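Local coordinates for protein phospholipase C-beta (PLC-beta) (Sepia officinalis, PDB 3QR0) that is a multidomain enzyme of the phospholipase C-beta family, built around a TIM barrel that holds a calcium ion, at residues Asn335-Tyr341 / Cys364-Asp370; Leu342-Gln346 / Leu598-Cys602. All coordinates share one frame. Residues are numbered along the deposited sequence.

Interaction 1: Asn335-Tyr341 / Cys364-Asp370. With CA (calcium ion), chain B.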
ATOM      1  N   ASN A 335      -2.564  -2.761 -10.822  1.00 19.60           N
ATOM      2  CA  ASN A 335      -1.547  -3.276  -9.905  1.00 19.62           C
ATOM      3  C   ASN A 335      -1.176  -4.722 -10.272  1.00 19.86           C
ATOM      4  O   ASN A 335      -2.052  -5.600 -10.304  1.00 19.68           O
ATOM      5  CB  ASN A 335      -2.090  -3.163  -8.474  1.00 19.88           C
ATOM      6  CG  ASN A 335      -1.043  -3.403  -7.404  1.00 20.14           C
ATOM      7  OD1 ASN A 335       0.125  -3.665  -7.682  1.00 21.44           O
ATOM      8  ND2 ASN A 335      -1.477  -3.319  -6.155  1.00 21.43           N
ATOM      9  N   SER A 336       0.112  -4.952 -10.560  1.00 19.58           N
ATOM     10  CA  SER A 336       0.574  -6.183 -11.206  1.00 19.78           C
ATOM     11  C   SER A 336       1.821  -6.825 -10.584  1.00 19.81           C
ATOM     12  O   SER A 336       2.801  -6.141 -10.264  1.00 18.80           O
ATOM     13  CB  SER A 336       0.864  -5.906 -12.680  1.00 20.30           C
ATOM     14  OG  SER A 336      -0.298  -5.450 -13.345  1.00 21.27           O
ATOM     15  N   SER A 337       1.777  -8.153 -10.468  1.00 19.99           N
ATOM     16  CA  SER A 337       2.838  -8.954  -9.869  1.00 20.58           C
ATOM     17  C   SER A 337       3.528  -9.853 -10.906  1.00 21.31           C
ATOM     18  O   SER A 337       2.864 -10.456 -11.746  1.00 21.61           O
ATOM     19  CB  SER A 337       2.236  -9.823  -8.762  1.00 20.67           C
ATOM     20  OG  SER A 337       3.084 -10.902  -8.431  1.00 22.05           O
ATOM     21  N   HIS A 338       4.856  -9.940 -10.830  1.00 21.78           N
ATOM     22  CA  HIS A 338       5.664 -10.833 -11.680  1.00 22.44           C
ATOM     23  C   HIS A 338       6.084 -12.112 -10.932  1.00 22.95           C
ATOM     24  O   HIS A 338       6.396 -12.049  -9.738  1.00 23.00           O
ATOM     25  CB  HIS A 338       6.934 -10.105 -12.149  1.00 22.62           C
ATOM     26  CG  HIS A 338       7.919 -10.996 -12.849  1.00 22.80           C
ATOM     27  ND1 HIS A 338       9.147 -11.319 -12.314  1.00 22.90           N
ATOM     28  CD2 HIS A 338       7.849 -11.636 -14.039  1.00 23.49           C
ATOM     29  CE1 HIS A 338       9.791 -12.119 -13.146  1.00 23.09           C
ATOM     30  NE2 HIS A 338       9.024 -12.328 -14.200  1.00 22.88           N
ATOM     31  N   ASN A 339       6.148 -13.243 -11.655  1.00 23.47           N
ATOM     32  CA  ASN A 339       6.477 -14.580 -11.088  1.00 23.28           C
ATOM     33  C   ASN A 339       6.007 -14.656  -9.641  1.00 22.84           C
ATOM     34  O   ASN A 339       6.798 -14.815  -8.703  1.00 22.87           O
ATOM     35  CB  ASN A 339       7.981 -14.919 -11.202  1.00 23.50           C
ATOM     36  CG  ASN A 339       8.400 -15.391 -12.606  1.00 23.91           C
ATOM     37  OD1 ASN A 339       7.569 -15.597 -13.495  1.00 21.46           O
ATOM     38  ND2 ASN A 339       9.707 -15.572 -12.796  1.00 23.77           N
ATOM     39  N   THR A 340       4.696 -14.529  -9.497  1.00 22.68           N
ATOM     40  CA  THR A 340       4.027 -14.324  -8.218  1.00 22.35           C
ATOM     41  C   THR A 340       4.300 -15.447  -7.222  1.00 22.07           C
ATOM     42  O   THR A 340       4.376 -15.213  -6.013  1.00 22.25           O
ATOM     43  CB  THR A 340       2.505 -14.217  -8.451  1.00 22.44           C
ATOM     44  OG1 THR A 340       2.255 -13.278  -9.506  1.00 22.87           O
ATOM     45  CG2 THR A 340       1.772 -13.783  -7.179  1.00 22.27           C
ATOM     46  N   TYR A 341       4.445 -16.661  -7.751  1.00 21.62           N
ATOM     47  CA  TYR A 341       4.735 -17.860  -6.962  1.00 21.34           C
ATOM     48  C   TYR A 341       6.045 -17.813  -6.161  1.00 21.14           C
ATOM     49  O   TYR A 341       6.182 -18.535  -5.177  1.00 20.80           O
ATOM     50  CB  TYR A 341       4.714 -19.119  -7.863  1.00 21.66           C
ATOM     51  CG  TYR A 341       5.683 -19.061  -9.027  1.00 21.60           C
ATOM     52  CD1 TYR A 341       6.964 -19.595  -8.913  1.00 21.04           C
ATOM     53  CD2 TYR A 341       5.319 -18.474 -10.237  1.00 19.72           C
ATOM     54  CE1 TYR A 341       7.860 -19.541  -9.966  1.00 20.98           C
ATOM     55  CE2 TYR A 341       6.207 -18.407 -11.291  1.00 20.77           C
ATOM     56  CZ  TYR A 341       7.480 -18.948 -11.152  1.00 21.02           C
ATOM     57  OH  TYR A 341       8.372 -18.889 -12.192  1.00 20.54           O
ATOM     58  N   CYS A 364      -3.446  -6.161  -5.430  1.00 20.24           N
ATOM     59  CA  CYS A 364      -2.877  -6.555  -6.722  1.00 20.58           C
ATOM     60  C   CYS A 364      -3.925  -7.289  -7.563  1.00 20.72           C
ATOM     61  O   CYS A 364      -4.655  -8.136  -7.037  1.00 20.61           O
ATOM     62  CB  CYS A 364      -1.664  -7.458  -6.522  1.00 20.56           C
ATOM     63  SG  CYS A 364      -0.734  -7.762  -8.024  1.00 22.75           S
ATOM     64  N   ARG A 365      -4.004  -6.957  -8.852  1.00 20.69           N
ATOM     65  CA  ARG A 365      -5.034  -7.516  -9.746  1.00 21.60           C
ATOM     66  C   ARG A 365      -4.494  -8.460 -10.821  1.00 22.33           C
ATOM     67  O   ARG A 365      -5.259  -9.226 -11.407  1.00 23.58           O
ATOM     68  CB  ARG A 365      -5.822  -6.393 -10.436  1.00 21.22           C
ATOM     69  CG  ARG A 365      -6.560  -5.439  -9.489  1.00 20.72           C
ATOM     70  CD  ARG A 365      -7.751  -6.105  -8.793  1.00 19.81           C
ATOM     71  NE  ARG A 365      -7.327  -6.779  -7.577  1.00 18.85           N
ATOM     72  CZ  ARG A 365      -8.030  -7.679  -6.899  1.00 19.51           C
ATOM     73  NH1 ARG A 365      -9.246  -8.055  -7.287  1.00 19.71           N
ATOM     74  NH2 ARG A 365      -7.498  -8.210  -5.808  1.00 19.82           N
ATOM     75  N   CYS A 366      -3.201  -8.398 -11.108  1.00 22.65           N
ATOM     76  CA  CYS A 366      -2.631  -9.185 -12.194  1.00 23.17           C
ATOM     77  C   CYS A 366      -1.500 -10.045 -11.654  1.00 22.81           C
ATOM     78  O   CYS A 366      -0.542  -9.532 -11.068  1.00 22.42           O
ATOM     79  CB  CYS A 366      -2.135  -8.285 -13.324  1.00 23.46           C
ATOM     80  SG  CYS A 366      -1.477  -9.190 -14.777  1.00 26.76           S
ATOM     81  N   LEU A 367      -1.633 -11.351 -11.855  1.00 22.55           N
ATOM     82  CA  LEU A 367      -0.732 -12.342 -11.285  1.00 22.92           C
ATOM     83  C   LEU A 367      -0.132 -13.181 -12.390  1.00 23.18           C
ATOM     84  O   LEU A 367      -0.669 -13.230 -13.504  1.00 23.84           O
ATOM     85  CB  LEU A 367      -1.493 -13.273 -10.340  1.00 23.04           C
ATOM     86  CG  LEU A 367      -2.511 -12.657  -9.387  1.00 23.47           C
ATOM     87  CD1 LEU A 367      -3.286 -13.769  -8.683  1.00 23.49           C
ATOM     88  CD2 LEU A 367      -1.843 -11.739  -8.382  1.00 22.66           C
ATOM     89  N   GLU A 368       0.965 -13.861 -12.077  1.00 22.94           N
ATOM     90  CA  GLU A 368       1.605 -14.746 -13.031  1.00 23.20           C
ATOM     91  C   GLU A 368       1.683 -16.177 -12.506  1.00 23.14           C
ATOM     92  O   GLU A 368       2.003 -16.407 -11.337  1.00 23.19           O
ATOM     93  CB  GLU A 368       2.999 -14.235 -13.361  1.00 23.47           C
ATOM     94  CG  GLU A 368       3.694 -15.012 -14.473  1.00 24.68           C
ATOM     95  CD  GLU A 368       4.949 -14.328 -14.960  1.00 26.18           C
ATOM     96  OE1 GLU A 368       5.319 -13.291 -14.374  1.00 28.58           O
ATOM     97  OE2 GLU A 368       5.577 -14.827 -15.919  1.00 26.44           O
ATOM     98  N   LEU A 369       1.380 -17.123 -13.387  1.00 23.11           N
ATOM     99  CA  LEU A 369       1.446 -18.546 -13.093  1.00 23.19           C
ATOM    100  C   LEU A 369       2.287 -19.200 -14.187  1.00 23.36           C
ATOM    101  O   LEU A 369       1.876 -19.233 -15.353  1.00 23.64           O
ATOM    102  CB  LEU A 369       0.040 -19.165 -13.065  1.00 23.42           C
ATOM    103  CG  LEU A 369      -0.966 -18.756 -11.971  1.00 23.42           C
ATOM    104  CD1 LEU A 369      -1.448 -17.308 -12.106  1.00 22.68           C
ATOM    105  CD2 LEU A 369      -2.174 -19.693 -11.984  1.00 23.07           C
ATOM    106  N   ASP A 370       3.470 -19.686 -13.809  1.00 23.08           N
ATOM    107  CA  ASP A 370       4.359 -20.415 -14.718  1.00 23.15           C
ATOM    108  C   ASP A 370       4.049 -21.896 -14.593  1.00 23.77           C
ATOM    109  O   ASP A 370       4.447 -22.537 -13.613  1.00 23.41           O
ATOM    110  CB  ASP A 370       5.835 -20.189 -14.354  1.00 22.90           C
ATOM    111  CG  ASP A 370       6.334 -18.802 -14.703  1.00 22.14           C
ATOM    112  OD1 ASP A 370       5.537 -17.918 -15.086  1.00 21.47           O
ATOM    113  OD2 ASP A 370       7.555 -18.575 -14.573  1.00 22.83           O
TER
HETATM  114 CA    CA B1000       7.421 -16.293 -15.660  1.00 22.54          CA
HETATM  115  O   HOH W   1       8.656 -14.270 -16.219  1.00 21.27           O
HETATM  116  O   HOH W   2       9.841 -16.694 -15.820  1.00 20.83           O
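Asn-335-Tyr-341 and Cys-364-Asp-370 run in the same general direction, 38° apart, and meet in a single parallel bridge between Ser-336 and Cys-366 (CA to CA 4.5 Å). Asn-335 O accepts from both Arg-365 N (2.8 Å) and Cys-366 N (3.1 Å), and Ser-337 N gives to Cys-366 O (2.8 Å). Beyond the bridge Asn-339 takes a left-handed backbone conformation, which asparagine tolerates well, and side chains replace backbone pairing: Glu-368 N donates to Thr-340 OG1 (2.9 Å), while Asn-339 N donates to Glu-368 OE1 (2.8 Å). These residues belong to the X half of the TIM barrel, where strand 366-372 lies beside strand 412-418 and carries two carboxylates to the metal. The calcium ion has seven ligand atoms: Asn-339 OD1 at 2.3 Å, Glu-368 OE2 at 2.4 Å, Asp-370 OD1 and OD2 at 2.5 Å each, two waters and one from Glu-417, while Asn-339 ND2 is hydrogen-bonded to Gln-346. Hard oxygen donors suit this ion, and its charge lets the acidic side chains crowd together. Tyr-341 OH donates to Asp-370 OD2 (2.5 Å), holding the chelating carboxylate. Glu-368 OE1, not a metal ligand, forms a salt bridge with Arg-570 from the Y half.

Interaction 2: Leu342-Gln346 / Leu598-Cys602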
ATOM      1  N   LEU A 342       6.998 -16.973  -6.569  1.00 20.92           N
ATOM      2  CA  LEU A 342       8.306 -16.907  -5.908  1.00 20.97           C
ATOM      3  C   LEU A 342       8.300 -15.991  -4.684  1.00 20.74           C
ATOM      4  O   LEU A 342       7.821 -14.853  -4.746  1.00 19.83           O
ATOM      5  CB  LEU A 342       9.384 -16.446  -6.898  1.00 21.50           C
ATOM      6  CG  LEU A 342       9.643 -17.400  -8.065  1.00 22.29           C
ATOM      7  CD1 LEU A 342      10.621 -16.787  -9.063  1.00 23.46           C
ATOM      8  CD2 LEU A 342      10.145 -18.763  -7.573  1.00 22.72           C
ATOM      9  N   THR A 343       8.837 -16.486  -3.572  1.00 21.18           N
ATOM     10  CA  THR A 343       8.896 -15.698  -2.345  1.00 21.30           C
ATOM     11  C   THR A 343      10.286 -15.139  -2.054  1.00 21.26           C
ATOM     12  O   THR A 343      10.462 -14.425  -1.069  1.00 20.63           O
ATOM     13  CB  THR A 343       8.409 -16.505  -1.138  1.00 21.93           C
ATOM     14  OG1 THR A 343       9.248 -17.653  -0.955  1.00 22.51           O
ATOM     15  CG2 THR A 343       6.956 -16.935  -1.356  1.00 22.50           C
ATOM     16  N   GLY A 344      11.262 -15.452  -2.910  1.00 21.42           N
ATOM     17  CA  GLY A 344      12.614 -14.908  -2.775  1.00 21.59           C
ATOM     18  C   GLY A 344      13.380 -14.824  -4.087  1.00 21.64           C
ATOM     19  O   GLY A 344      12.923 -14.195  -5.044  1.00 21.01           O
ATOM     20  N   HIS A 345      14.543 -15.473  -4.113  1.00 22.12           N
ATOM     21  CA  HIS A 345      15.472 -15.452  -5.244  1.00 22.81           C
ATOM     22  C   HIS A 345      14.870 -16.200  -6.434  1.00 22.97           C
ATOM     23  O   HIS A 345      14.175 -17.206  -6.252  1.00 23.50           O
ATOM     24  CB  HIS A 345      16.776 -16.118  -4.804  1.00 23.39           C
ATOM     25  CG  HIS A 345      17.961 -15.824  -5.672  1.00 24.14           C
ATOM     26  ND1 HIS A 345      18.303 -16.603  -6.757  1.00 25.34           N
ATOM     27  CD2 HIS A 345      18.931 -14.883  -5.565  1.00 25.47           C
ATOM     28  CE1 HIS A 345      19.412 -16.133  -7.301  1.00 26.00           C
ATOM     29  NE2 HIS A 345      19.813 -15.088  -6.598  1.00 24.87           N
ATOM     30  N   GLN A 346      15.137 -15.709  -7.642  1.00 22.98           N
ATOM     31  CA  GLN A 346      14.568 -16.288  -8.868  1.00 23.17           C
ATOM     32  C   GLN A 346      15.095 -17.687  -9.206  1.00 23.89           C
ATOM     33  O   GLN A 346      14.424 -18.445  -9.913  1.00 24.32           O
ATOM     34  CB  GLN A 346      14.828 -15.374 -10.072  1.00 23.03           C
ATOM     35  CG  GLN A 346      14.172 -13.999 -10.003  1.00 22.45           C
ATOM     36  CD  GLN A 346      12.663 -14.056 -10.128  1.00 22.00           C
ATOM     37  OE1 GLN A 346      12.131 -14.558 -11.114  1.00 21.80           O
ATOM     38  NE2 GLN A 346      11.967 -13.536  -9.128  1.00 21.77           N
ATOM     39  N   LEU A 598       5.755  -6.337 -11.028  1.00 19.59           N
ATOM     40  CA  LEU A 598       6.855  -6.210 -10.086  1.00 19.62           C
ATOM     41  C   LEU A 598       6.976  -7.463  -9.237  1.00 19.82           C
ATOM     42  O   LEU A 598       6.002  -8.188  -9.026  1.00 19.91           O
ATOM     43  CB  LEU A 598       6.639  -4.988  -9.191  1.00 19.71           C
ATOM     44  CG  LEU A 598       6.484  -3.653  -9.928  1.00 20.54           C
ATOM     45  CD1 LEU A 598       5.974  -2.572  -8.988  1.00 22.37           C
ATOM     46  CD2 LEU A 598       7.808  -3.249 -10.564  1.00 21.19           C
ATOM     47  N   ASN A 599       8.180  -7.709  -8.742  1.00 19.84           N
ATOM     48  CA  ASN A 599       8.410  -8.775  -7.786  1.00 19.86           C
ATOM     49  C   ASN A 599       7.979  -8.317  -6.395  1.00 19.45           C
ATOM     50  O   ASN A 599       8.684  -7.544  -5.750  1.00 19.40           O
ATOM     51  CB  ASN A 599       9.881  -9.182  -7.800  1.00 20.10           C
ATOM     52  CG  ASN A 599      10.294  -9.798  -9.120  1.00 20.71           C
ATOM     53  OD1 ASN A 599       9.637 -10.705  -9.624  1.00 20.45           O
ATOM     54  ND2 ASN A 599      11.383  -9.306  -9.686  1.00 20.63           N
ATOM     55  N   PHE A 600       6.830  -8.813  -5.939  1.00 19.42           N
ATOM     56  CA  PHE A 600       6.229  -8.379  -4.673  1.00 19.67           C
ATOM     57  C   PHE A 600       7.031  -8.778  -3.439  1.00 20.00           C
ATOM     58  O   PHE A 600       6.848  -8.185  -2.375  1.00 20.41           O
ATOM     59  CB  PHE A 600       4.777  -8.874  -4.550  1.00 19.61           C
ATOM     60  CG  PHE A 600       3.767  -7.911  -5.105  1.00 19.53           C
ATOM     61  CD1 PHE A 600       3.868  -7.461  -6.410  1.00 19.65           C
ATOM     62  CD2 PHE A 600       2.728  -7.440  -4.319  1.00 19.57           C
ATOM     63  CE1 PHE A 600       2.951  -6.563  -6.922  1.00 20.12           C
ATOM     64  CE2 PHE A 600       1.801  -6.549  -4.828  1.00 19.37           C
ATOM     65  CZ  PHE A 600       1.914  -6.103  -6.122  1.00 20.00           C
ATOM     66  N   GLN A 601       7.921  -9.761  -3.584  1.00 20.15           N
ATOM     67  CA  GLN A 601       8.742 -10.230  -2.469  1.00 20.77           C
ATOM     68  C   GLN A 601       9.970  -9.361  -2.218  1.00 21.29           C
ATOM     69  O   GLN A 601      10.641  -9.526  -1.204  1.00 21.58           O
ATOM     70  CB  GLN A 601       9.191 -11.682  -2.696  1.00 20.95           C
ATOM     71  CG  GLN A 601      10.245 -11.881  -3.785  1.00 20.63           C
ATOM     72  CD  GLN A 601       9.661 -12.096  -5.169  1.00 19.98           C
ATOM     73  OE1 GLN A 601       8.641 -11.495  -5.545  1.00 20.11           O
ATOM     74  NE2 GLN A 601      10.309 -12.954  -5.942  1.00 19.48           N
ATOM     75  N   CYS A 602      10.281  -8.459  -3.147  1.00 21.60           N
ATOM     76  CA  CYS A 602      11.447  -7.593  -3.011  1.00 22.36           C
ATOM     77  C   CYS A 602      10.992  -6.191  -2.646  1.00 22.15           C
ATOM     78  O   CYS A 602      10.475  -5.468  -3.489  1.00 21.76           O
ATOM     79  CB  CYS A 602      12.250  -7.566  -4.305  1.00 22.61           C
ATOM     80  SG  CYS A 602      13.755  -6.560  -4.230  1.00 25.64           S
TER
HETATM   81  O   HOH W   3       9.071 -13.191  -8.525  1.00 18.94           O
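Gln-601 dominates the contact between the loops Leu-342-Gln-346 and Leu-598-Cys-602. It sits at the third position of a type I turn, closed by Cys-602 N to Asn-599 O (3.2 Å), and its CB points toward the other loop. With chi1 at p and chi2 near -89°, the side chain bends so that Gln-601 NE2 donates to Gly-344 O (3.0 Å, almost linear) while Gln-601 CB rests on Thr-343 O (3.4 Å). Gly-344 has phi/psi of -153°/-123°, a region open to glycine but unfavourable for residues with a CB; a side chain would have room, so the backbone angles are the likely reason for a glycine here. Gln-346, folded m, m, brings its NE2 inward to water 3 (3.0 Å from NE2 to the water oxygen). Gln-601 NE2 also donates to that water (2.9 Å), which lies 2.8 Å from Asn-599 OD1, an acceptor it can serve. The amides of Gln-346 and Asn-599 have partners beyond this contact: Gln-346 NE2 reaches Ser-580 and its OE1 takes Asn-339 ND2, while Asn-599 OD1 accepts from His-338. Glutamine and asparagine suit the spot because each has a donor and an acceptor without charge. Neutral amides, a backbone carbonyl and a shared water thus join the X and Y halves here, with no ion pair between these two loops.

Overall arrangement
The centres of interactions 1 and 2 are 10 Å apart, on the same side of the chain's centre. In sequence their segments alternate: 335-341, 342-346, 364-370, then 598-602 more than 200 residues later. The first two are consecutive parts of the loop between strand 332-334 and helix 354-361, so one loop serves both contacts, first against strand 366-372 of the X half and then against the loop after strand 595-596 of the Y half. They also touch directly: His-338 N lies 2.8 Å from Leu-598 O, and the ring of Phe-600 packs on Asn-335. The calcium site is thereby tied, through its own loop, to the seam where the two barrel halves meet.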